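Post-proline cleaving enzyme (Rickettsia typhi, PDB 4HVT) probably acts as a serine endopeptidase of the prolyl oligopeptidase family, cutting peptide chains after proline residues. Local coordinates at residues Ala587-Ile592 and Leu642-Val647; Asp649-Pro654 and Ser680-Gly685; His656-Glu661 and Phe674-Asp679. All coordinates share one frame; numbering follows the deposited sequence.

Contact 1: Ala587-Ile592 and Leu642-Val647; sequences ACEVPI and LITDSV
Cys588 and Thr644 lace together two neighbouring parallel strands, 585-589 and 640-646, of the sheet at the heart of an alpha/beta-hydrolase domain. The short segments run only 9° apart, in a ladder pairing Ala587 with Leu642, Cys588 with Ile643 and Glu589 with Thr644. The amide of Cys588 gives its hydrogen to Leu642 O, with N to O at 2.8 Å and an angle at the hydrogen of 166°. Cys588 O then accepts from Thr644 N at 3.0 Å, and the same oxygen lies 3.4 Å from Ile643 CA in a CA-H...O contact.

Beyond Glu589 the chain leaves the strand, and here the last N-H is shared between a side chain and a carbonyl. Thr644 chi1 of 73° sets OG1 between the backbone N and the carbonyl carbon, the crowded position, and OG1 takes a hydrogen bond from Val590 N at 3.2 Å. The same N-H also reaches Thr644 O, but this second bond is bent and weak. OG1 has a further hydrogen-bond partner in Tyr694 OH of helix 688-706, which bonds Glu589 OE1 as well; the buried hydroxyl and carboxylate, side by side on one face of the sheet, thus share one phenol. Where the chain turns off, Pro591 packs its ring carbon CD against Thr644 O at 3.2 Å.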
loop_
_atom_site.group_PDB
_atom_site.type_symbol
_atom_site.label_atom_id
_atom_site.label_comp_id
_atom_site.label_asym_id
_atom_site.label_seq_id
_atom_site.Cartn_x
_atom_site.Cartn_y
_atom_site.Cartn_z
ATOM N N ALA A 587 -1.009 4.927 18.970
ATOM C CA ALA A 587 -2.112 4.910 17.995
ATOM C C ALA A 587 -2.082 3.571 17.245
ATOM O O ALA A 587 -1.099 3.223 16.630
ATOM C CB ALA A 587 -2.038 6.103 17.066
ATOM N N CYS A 588 -3.144 2.791 17.456
ATOM C CA CYS A 588 -3.353 1.468 16.924
ATOM C C CYS A 588 -4.423 1.605 15.849
ATOM O O CYS A 588 -5.631 1.679 16.140
ATOM C CB CYS A 588 -3.812 0.615 18.066
ATOM S SG CYS A 588 -4.011 -1.121 17.644
ATOM N N GLU A 589 -3.981 1.677 14.601
ATOM C CA GLU A 589 -4.867 2.091 13.530
ATOM C C GLU A 589 -5.282 0.898 12.671
ATOM O O GLU A 589 -4.410 0.103 12.281
ATOM C CB GLU A 589 -4.158 3.095 12.638
ATOM C CG GLU A 589 -3.568 4.255 13.387
ATOM C CD GLU A 589 -2.883 5.223 12.465
ATOM O OE1 GLU A 589 -3.582 5.930 11.687
ATOM O OE2 GLU A 589 -1.620 5.269 12.524
ATOM N N VAL A 590 -6.589 0.794 12.373
ATOM C CA VAL A 590 -7.207 -0.275 11.553
ATOM C C VAL A 590 -6.465 -1.590 11.737
ATOM O O VAL A 590 -5.954 -2.154 10.791
ATOM C CB VAL A 590 -7.414 0.104 10.094
ATOM C CG1 VAL A 590 -8.433 1.226 9.979
ATOM C CG2 VAL A 590 -6.114 0.531 9.447
ATOM N N PRO A 591 -6.405 -2.070 12.998
ATOM C CA PRO A 591 -5.455 -3.110 13.300
ATOM C C PRO A 591 -5.947 -4.496 12.954
ATOM O O PRO A 591 -7.137 -4.723 12.837
ATOM C CB PRO A 591 -5.340 -3.075 14.827
ATOM C CG PRO A 591 -6.667 -2.555 15.286
ATOM C CD PRO A 591 -7.072 -1.573 14.222
ATOM N N ILE A 592 -4.987 -5.391 12.758
ATOM C CA ILE A 592 -5.200 -6.832 12.997
ATOM C C ILE A 592 -4.606 -7.019 14.397
ATOM O O ILE A 592 -3.515 -6.507 14.694
ATOM C CB ILE A 592 -4.562 -7.750 11.915
ATOM C CG1 ILE A 592 -5.009 -9.178 12.158
ATOM C CG2 ILE A 592 -3.049 -7.622 11.813
ATOM C CD1 ILE A 592 -4.517 -10.136 11.062
ATOM N N LEU A 642 -5.007 5.442 21.220
ATOM C CA LEU A 642 -6.062 5.770 20.269
ATOM C C LEU A 642 -6.248 4.572 19.347
ATOM O O LEU A 642 -5.304 4.102 18.764
ATOM C CB LEU A 642 -5.643 6.990 19.405
ATOM C CG LEU A 642 -6.585 7.345 18.237
ATOM C CD1 LEU A 642 -7.989 7.676 18.715
ATOM C CD2 LEU A 642 -6.099 8.588 17.464
ATOM N N ILE A 643 -7.464 4.021 19.305
ATOM C CA ILE A 643 -7.747 2.804 18.508
ATOM C C ILE A 643 -8.685 3.210 17.402
ATOM O O ILE A 643 -9.684 3.890 17.630
ATOM C CB ILE A 643 -8.434 1.760 19.367
ATOM C CG1 ILE A 643 -7.576 1.329 20.587
ATOM C CG2 ILE A 643 -8.746 0.582 18.516
ATOM C CD1 ILE A 643 -8.334 0.565 21.679
ATOM N N THR A 644 -8.368 2.852 16.170
ATOM C CA THR A 644 -9.275 3.215 15.057
ATOM C C THR A 644 -9.680 2.007 14.220
ATOM O O THR A 644 -8.878 1.099 14.003
ATOM C CB THR A 644 -8.649 4.290 14.141
ATOM O OG1 THR A 644 -7.582 3.717 13.323
ATOM C CG2 THR A 644 -8.101 5.441 14.974
ATOM N N ASP A 645 -10.912 2.015 13.729
ATOM C CA ASP A 645 -11.328 0.977 12.803
ATOM C C ASP A 645 -12.468 1.461 11.887
ATOM O O ASP A 645 -12.889 2.628 11.993
ATOM C CB ASP A 645 -11.640 -0.295 13.601
ATOM C CG ASP A 645 -12.920 -0.218 14.401
ATOM O OD1 ASP A 645 -13.935 0.281 13.894
ATOM O OD2 ASP A 645 -12.921 -0.744 15.520
ATOM N N SER A 646 -12.971 0.619 10.974
ATOM C CA SER A 646 -14.052 1.061 10.066
ATOM C C SER A 646 -15.045 -0.062 9.814
ATOM O O SER A 646 -14.655 -1.213 9.649
ATOM C CB SER A 646 -13.512 1.622 8.742
ATOM O OG SER A 646 -14.575 1.923 7.802
ATOM N N VAL A 647 -16.312 0.328 9.784
ATOM C CA VAL A 647 -17.430 -0.527 9.478
ATOM C C VAL A 647 -17.173 -1.262 8.130
ATOM O O VAL A 647 -17.505 -2.424 8.003
ATOM C CB VAL A 647 -18.750 0.313 9.443
ATOM C CG1 VAL A 647 -19.916 -0.539 8.931
ATOM C CG2 VAL A 647 -19.088 0.855 10.838
#

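Contact 2: Asp649-Pro654 and Ser680-Gly685; sequences DQRVHP and SGHGSG
Asp649 and His682 meet through a hydrogen bond of just 2.6 Å between OD2 and ND1, short for its kind and nearly straight at 169°. The carboxylate oxygen lies in the plane of the imidazole, yet the two flat groups are turned 71° apart, and the ring nitrogen meets OD2 on its syn side, 25° out of the carboxylate plane. The other oxygen helps hold the carboxylate: Asp649 OD1 accepts from Val652 N at 2.9 Å in an Asx motif, and more weakly from Arg651 N. Aliphatic groups also pack on the ring. Arg651 lays CB over one face, 3.9 Å from the centroid of His682 in a CH-pi contact; its chain is bent at chi2 and chi3, and NH1 lies 3.7 Å from His682 CD2, while its NE forms a salt bridge with Asp154. Val652 CG2 touches CE1 of the His682 ring at 3.7 Å. His682 NE2 is hydrogen-bonded to Ser566 OG. Two loops that follow successive strands thus bring Asp649 and His682 together, in a geometry consistent with the Ser-His-Asp catalytic triad of serine peptidases with the alpha/beta-hydrolase fold.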
loop_
_atom_site.group_PDB
_atom_site.type_symbol
_atom_site.label_atom_id
_atom_site.label_comp_id
_atom_site.label_asym_id
_atom_site.label_seq_id
_atom_site.Cartn_x
_atom_site.Cartn_y
_atom_site.Cartn_z
ATOM N N ASP A 649 -14.249 -1.788 6.671
ATOM C CA ASP A 649 -12.928 -2.407 6.551
ATOM C C ASP A 649 -13.162 -3.886 6.273
ATOM O O ASP A 649 -13.429 -4.663 7.171
ATOM C CB ASP A 649 -12.078 -2.172 7.812
ATOM C CG ASP A 649 -10.623 -2.684 7.666
ATOM O OD1 ASP A 649 -10.341 -3.724 6.983
ATOM O OD2 ASP A 649 -9.752 -2.030 8.300
ATOM N N GLN A 650 -13.080 -4.233 5.005
ATOM C CA GLN A 650 -13.183 -5.605 4.566
ATOM C C GLN A 650 -11.848 -6.372 4.552
ATOM O O GLN A 650 -11.830 -7.578 4.195
ATOM C CB GLN A 650 -13.781 -5.626 3.152
ATOM C CG GLN A 650 -15.137 -4.920 3.136
ATOM C CD GLN A 650 -15.785 -4.945 1.763
ATOM O OE1 GLN A 650 -15.121 -4.689 0.779
ATOM N NE2 GLN A 650 -17.104 -5.299 1.706
ATOM N N ARG A 651 -10.747 -5.709 4.853
ATOM C CA ARG A 651 -9.436 -6.350 4.856
ATOM C C ARG A 651 -9.325 -7.136 6.181
ATOM O O ARG A 651 -9.306 -8.348 6.177
ATOM C CB ARG A 651 -8.327 -5.303 4.722
ATOM C CG ARG A 651 -6.949 -5.830 4.357
ATOM C CD ARG A 651 -6.849 -6.295 2.886
ATOM N NE ARG A 651 -7.341 -5.194 2.092
ATOM C CZ ARG A 651 -6.670 -4.078 1.858
ATOM N NH1 ARG A 651 -5.377 -3.970 2.219
ATOM N NH2 ARG A 651 -7.290 -3.025 1.313
ATOM N N VAL A 652 -9.274 -6.440 7.319
ATOM C CA VAL A 652 -9.086 -7.095 8.591
ATOM C C VAL A 652 -10.387 -7.259 9.390
ATOM O O VAL A 652 -10.445 -8.147 10.231
ATOM C CB VAL A 652 -8.038 -6.373 9.487
ATOM C CG1 VAL A 652 -6.667 -6.355 8.844
ATOM C CG2 VAL A 652 -8.452 -4.948 9.752
ATOM N N HIS A 653 -11.392 -6.412 9.142
ATOM C CA HIS A 653 -12.672 -6.380 9.854
ATOM C C HIS A 653 -12.552 -5.473 11.100
ATOM O O HIS A 653 -11.563 -5.497 11.786
ATOM C CB HIS A 653 -13.146 -7.778 10.234
ATOM C CG HIS A 653 -14.591 -7.855 10.655
ATOM N ND1 HIS A 653 -15.064 -7.405 11.865
ATOM C CD2 HIS A 653 -15.655 -8.422 10.038
ATOM C CE1 HIS A 653 -16.361 -7.624 11.953
ATOM N NE2 HIS A 653 -16.737 -8.275 10.861
ATOM N N PRO A 654 -13.568 -4.677 11.374
ATOM C CA PRO A 654 -13.464 -3.854 12.617
ATOM C C PRO A 654 -13.451 -4.564 13.967
ATOM O O PRO A 654 -13.186 -3.912 14.976
ATOM C CB PRO A 654 -14.716 -2.977 12.560
ATOM C CG PRO A 654 -15.705 -3.704 11.704
ATOM C CD PRO A 654 -14.844 -4.434 10.680
ATOM N N SER A 680 -14.607 4.601 5.746
ATOM C CA SER A 680 -13.194 4.715 5.326
ATOM C C SER A 680 -12.634 3.432 4.773
ATOM O O SER A 680 -11.724 3.445 3.888
ATOM C CB SER A 680 -12.257 5.105 6.484
ATOM O OG SER A 680 -12.186 4.080 7.478
ATOM N N GLY A 681 -13.137 2.323 5.302
ATOM C CA GLY A 681 -12.493 1.036 5.015
ATOM C C GLY A 681 -11.117 0.971 5.667
ATOM O O GLY A 681 -10.886 1.603 6.727
ATOM N N HIS A 682 -10.210 0.211 5.055
ATOM C CA HIS A 682 -8.879 -0.053 5.591
ATOM C C HIS A 682 -7.927 1.114 5.283
ATOM O O HIS A 682 -7.043 1.006 4.446
ATOM C CB HIS A 682 -8.336 -1.353 5.039
ATOM C CG HIS A 682 -7.228 -1.943 5.840
ATOM N ND1 HIS A 682 -7.389 -2.335 7.157
ATOM C CD2 HIS A 682 -5.957 -2.266 5.492
ATOM C CE1 HIS A 682 -6.248 -2.837 7.595
ATOM N NE2 HIS A 682 -5.370 -2.833 6.594
ATOM N N GLY A 683 -8.147 2.227 5.946
ATOM C CA GLY A 683 -7.375 3.452 5.705
ATOM C C GLY A 683 -7.892 4.614 6.507
ATOM O O GLY A 683 -8.740 4.428 7.365
ATOM N N SER A 684 -7.425 5.818 6.185
ATOM C CA SER A 684 -7.715 7.009 7.006
ATOM C C SER A 684 -9.002 7.744 6.649
ATOM O O SER A 684 -9.428 8.617 7.377
ATOM C CB SER A 684 -6.568 7.993 6.871
ATOM O OG SER A 684 -6.565 8.626 5.591
ATOM N N GLY A 685 -9.603 7.416 5.501
ATOM C CA GLY A 685 -10.840 8.082 5.091
ATOM C C GLY A 685 -11.002 7.921 3.588
ATOM O O GLY A 685 -10.037 8.026 2.839
HETATM O O HOH W 1 -11.674 -2.191 3.022
#

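Contact 3: His656-Glu661 and Phe674-Asp679; sequences HGRIFE and FLESKD
Arg658 holds CG anti to its carbonyl carbon (chi1 -80°) and runs extended as far as NE, while Glu676 has CG anti to its backbone N (chi1 177°) and is extended beyond CG. The two side chains cross obliquely, and the arginine grips the carboxylate side-on with two nitrogens. Arg658 NE bonds Glu676 OE2 at 2.8 Å through that oxygen's syn lone pair; Arg658 NH2 meets Glu676 OE1 at 3.0 Å, almost straight, on its syn side but out of the carboxylate plane. These two bonds restrain the guanidinium's rotation, although the two planes stay 34° apart. NH2 also donates to the carbonyl oxygen of Ala30, and NH1 to those of Leu27 and Glu29. The carboxylate of Asp645 lies close to Glu676 OE2, and the two may share a proton or rely on Arg658 to offset their repulsion.

The Phe674 ring packs against the helix, on Glu661, Gly657 O and Arg658. Glu661 bends at chi2 and lays its chain obliquely on the phenylalanine, with Glu661 CB 3.5 Å from Phe674 CD1 and Glu661 CG 3.7 Å from Phe674 CG. Phe674 CE1 lies 3.8 Å from Gly657 O, and Phe674 CZ meets Arg658 CG at 4.2 Å. Glu661 OE2 is salt-bridged to Arg42, and OE1 is hydrogen-bonded to the Thr672 hydroxyl.

Helix 655-664 and strand 672-677 are the second and third elements of a beta-alpha-beta unit begun by strand 640-646. Their short segments run roughly antiparallel, closest approach of the axes 9.7 Å, and helix 34-51 packs alongside, touching Arg658, Glu661 and Glu676.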
loop_
_atom_site.group_PDB
_atom_site.type_symbol
_atom_site.label_atom_id
_atom_site.label_comp_id
_atom_site.label_asym_id
_atom_site.label_seq_id
_atom_site.Cartn_x
_atom_site.Cartn_y
_atom_site.Cartn_z
ATOM N N HIS A 656 -11.287 -6.321 15.298
ATOM C CA HIS A 656 -10.007 -6.203 16.011
ATOM C C HIS A 656 -9.914 -4.954 16.863
ATOM O O HIS A 656 -9.485 -5.012 18.015
ATOM C CB HIS A 656 -8.806 -6.290 15.045
ATOM C CG HIS A 656 -8.762 -7.559 14.266
ATOM N ND1 HIS A 656 -8.218 -8.716 14.773
ATOM C CD2 HIS A 656 -9.175 -7.862 13.006
ATOM C CE1 HIS A 656 -8.300 -9.678 13.863
ATOM N NE2 HIS A 656 -8.910 -9.189 12.801
ATOM N N GLY A 657 -10.322 -3.837 16.297
ATOM C CA GLY A 657 -10.274 -2.545 17.025
ATOM C C GLY A 657 -11.356 -2.528 18.116
ATOM O O GLY A 657 -11.114 -2.099 19.259
ATOM N N ARG A 658 -12.537 -3.027 17.757
ATOM C CA ARG A 658 -13.664 -3.038 18.662
ATOM C C ARG A 658 -13.351 -3.862 19.898
ATOM O O ARG A 658 -13.543 -3.383 21.024
ATOM C CB ARG A 658 -14.876 -3.634 17.993
ATOM C CG ARG A 658 -15.598 -2.694 17.091
ATOM C CD ARG A 658 -16.508 -3.470 16.169
ATOM N NE ARG A 658 -17.320 -2.626 15.318
ATOM C CZ ARG A 658 -18.284 -3.087 14.518
ATOM N NH1 ARG A 658 -18.608 -4.384 14.492
ATOM N NH2 ARG A 658 -18.959 -2.226 13.768
ATOM N N ILE A 659 -12.888 -5.102 19.724
ATOM C CA ILE A 659 -12.542 -5.946 20.917
ATOM C C ILE A 659 -11.432 -5.410 21.844
ATOM O O ILE A 659 -11.504 -5.527 23.120
ATOM C CB ILE A 659 -12.315 -7.446 20.519
ATOM C CG1 ILE A 659 -12.303 -8.338 21.753
ATOM C CG2 ILE A 659 -11.014 -7.733 19.725
ATOM C CD1 ILE A 659 -13.623 -8.387 22.463
ATOM N N PHE A 660 -10.407 -4.786 21.220
ATOM C CA PHE A 660 -9.350 -4.199 21.988
ATOM C C PHE A 660 -9.939 -3.059 22.858
ATOM O O PHE A 660 -9.615 -2.970 23.982
ATOM C CB PHE A 660 -8.305 -3.682 21.065
ATOM C CG PHE A 660 -6.995 -3.354 21.709
ATOM C CD1 PHE A 660 -6.411 -4.202 22.628
ATOM C CD2 PHE A 660 -6.269 -2.257 21.238
ATOM C CE1 PHE A 660 -5.203 -3.909 23.183
ATOM C CE2 PHE A 660 -5.050 -1.976 21.770
ATOM C CZ PHE A 660 -4.504 -2.830 22.737
ATOM N N GLU A 661 -10.735 -2.176 22.239
ATOM C CA GLU A 661 -11.435 -1.095 22.988
ATOM C C GLU A 661 -12.316 -1.697 24.096
ATOM O O GLU A 661 -12.338 -1.229 25.232
ATOM C CB GLU A 661 -12.304 -0.291 22.042
ATOM C CG GLU A 661 -13.280 0.719 22.624
ATOM C CD GLU A 661 -12.615 1.828 23.443
ATOM O OE1 GLU A 661 -11.363 1.900 23.612
ATOM O OE2 GLU A 661 -13.389 2.640 24.011
ATOM N N PHE A 674 -11.238 5.957 20.963
ATOM C CA PHE A 674 -11.731 5.039 19.949
ATOM C C PHE A 674 -12.474 5.812 18.880
ATOM O O PHE A 674 -13.336 6.622 19.212
ATOM C CB PHE A 674 -12.641 4.031 20.635
ATOM C CG PHE A 674 -13.290 3.054 19.706
ATOM C CD1 PHE A 674 -12.597 1.925 19.300
ATOM C CD2 PHE A 674 -14.551 3.306 19.178
ATOM C CE1 PHE A 674 -13.162 1.013 18.403
ATOM C CE2 PHE A 674 -15.146 2.392 18.299
ATOM C CZ PHE A 674 -14.446 1.250 17.904
ATOM N N LEU A 675 -12.205 5.490 17.602
ATOM C CA LEU A 675 -12.812 6.148 16.453
ATOM C C LEU A 675 -13.178 5.064 15.438
ATOM O O LEU A 675 -12.279 4.406 14.841
ATOM C CB LEU A 675 -11.849 7.136 15.795
ATOM C CG LEU A 675 -11.453 8.364 16.637
ATOM C CD1 LEU A 675 -10.327 9.031 15.939
ATOM C CD2 LEU A 675 -12.604 9.317 16.721
ATOM N N GLU A 676 -14.475 4.917 15.217
ATOM C CA GLU A 676 -14.974 3.969 14.246
ATOM C C GLU A 676 -15.553 4.755 13.072
ATOM O O GLU A 676 -16.507 5.502 13.241
ATOM C CB GLU A 676 -16.002 3.008 14.821
ATOM C CG GLU A 676 -16.535 2.088 13.690
ATOM C CD GLU A 676 -17.164 0.823 14.129
ATOM O OE1 GLU A 676 -18.416 0.718 13.961
ATOM O OE2 GLU A 676 -16.466 -0.040 14.706
ATOM N N SER A 677 -14.953 4.615 11.901
ATOM C CA SER A 677 -15.446 5.251 10.687
ATOM C C SER A 677 -16.451 4.461 9.927
ATOM O O SER A 677 -16.235 3.276 9.714
ATOM C CB SER A 677 -14.315 5.609 9.719
ATOM O OG SER A 677 -14.866 5.898 8.422
ATOM N N LYS A 678 -17.529 5.123 9.495
ATOM C CA LYS A 678 -18.623 4.493 8.735
ATOM C C LYS A 678 -18.212 3.919 7.420
ATOM O O LYS A 678 -18.691 2.843 7.020
ATOM C CB LYS A 678 -19.759 5.510 8.455
ATOM N N ASP A 679 -17.308 4.585 6.734
ATOM C CA ASP A 679 -17.005 4.218 5.336
ATOM C C ASP A 679 -15.573 4.388 4.850
ATOM O O ASP A 679 -15.349 4.285 3.635
ATOM C CB ASP A 679 -17.878 5.046 4.380
ATOM C CG ASP A 679 -17.730 6.515 4.603
ATOM O OD1 ASP A 679 -16.735 6.952 5.195
ATOM O OD2 ASP A 679 -18.636 7.275 4.222
#

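Contacts 1, 2 and 3 gather near the C-terminal ends of neighbouring parallel strands, whose loops carry Asp649 and His682 of a probable triad. Strand 640-646 belongs to contact 1, leads into contact 2 and pairs with the strand of contact 3: a probable hydrogen bond joins Asp645 O to Ser677 N (2.9 Å), and Asp645 OD1 lies 2.7 Å from Glu676 OE2, like charges close. The centres of contacts 1 and 2 are about 8 Å apart, those of contacts 1 and 3 about 6 Å. Ser646 OG reaches Gly681 N at 2.9 Å, and Val590 O packs 3.3 Å from His682 CE1. Contact 3, about 10 Å from contact 2 between centres, joins the helix and strand connecting those loops.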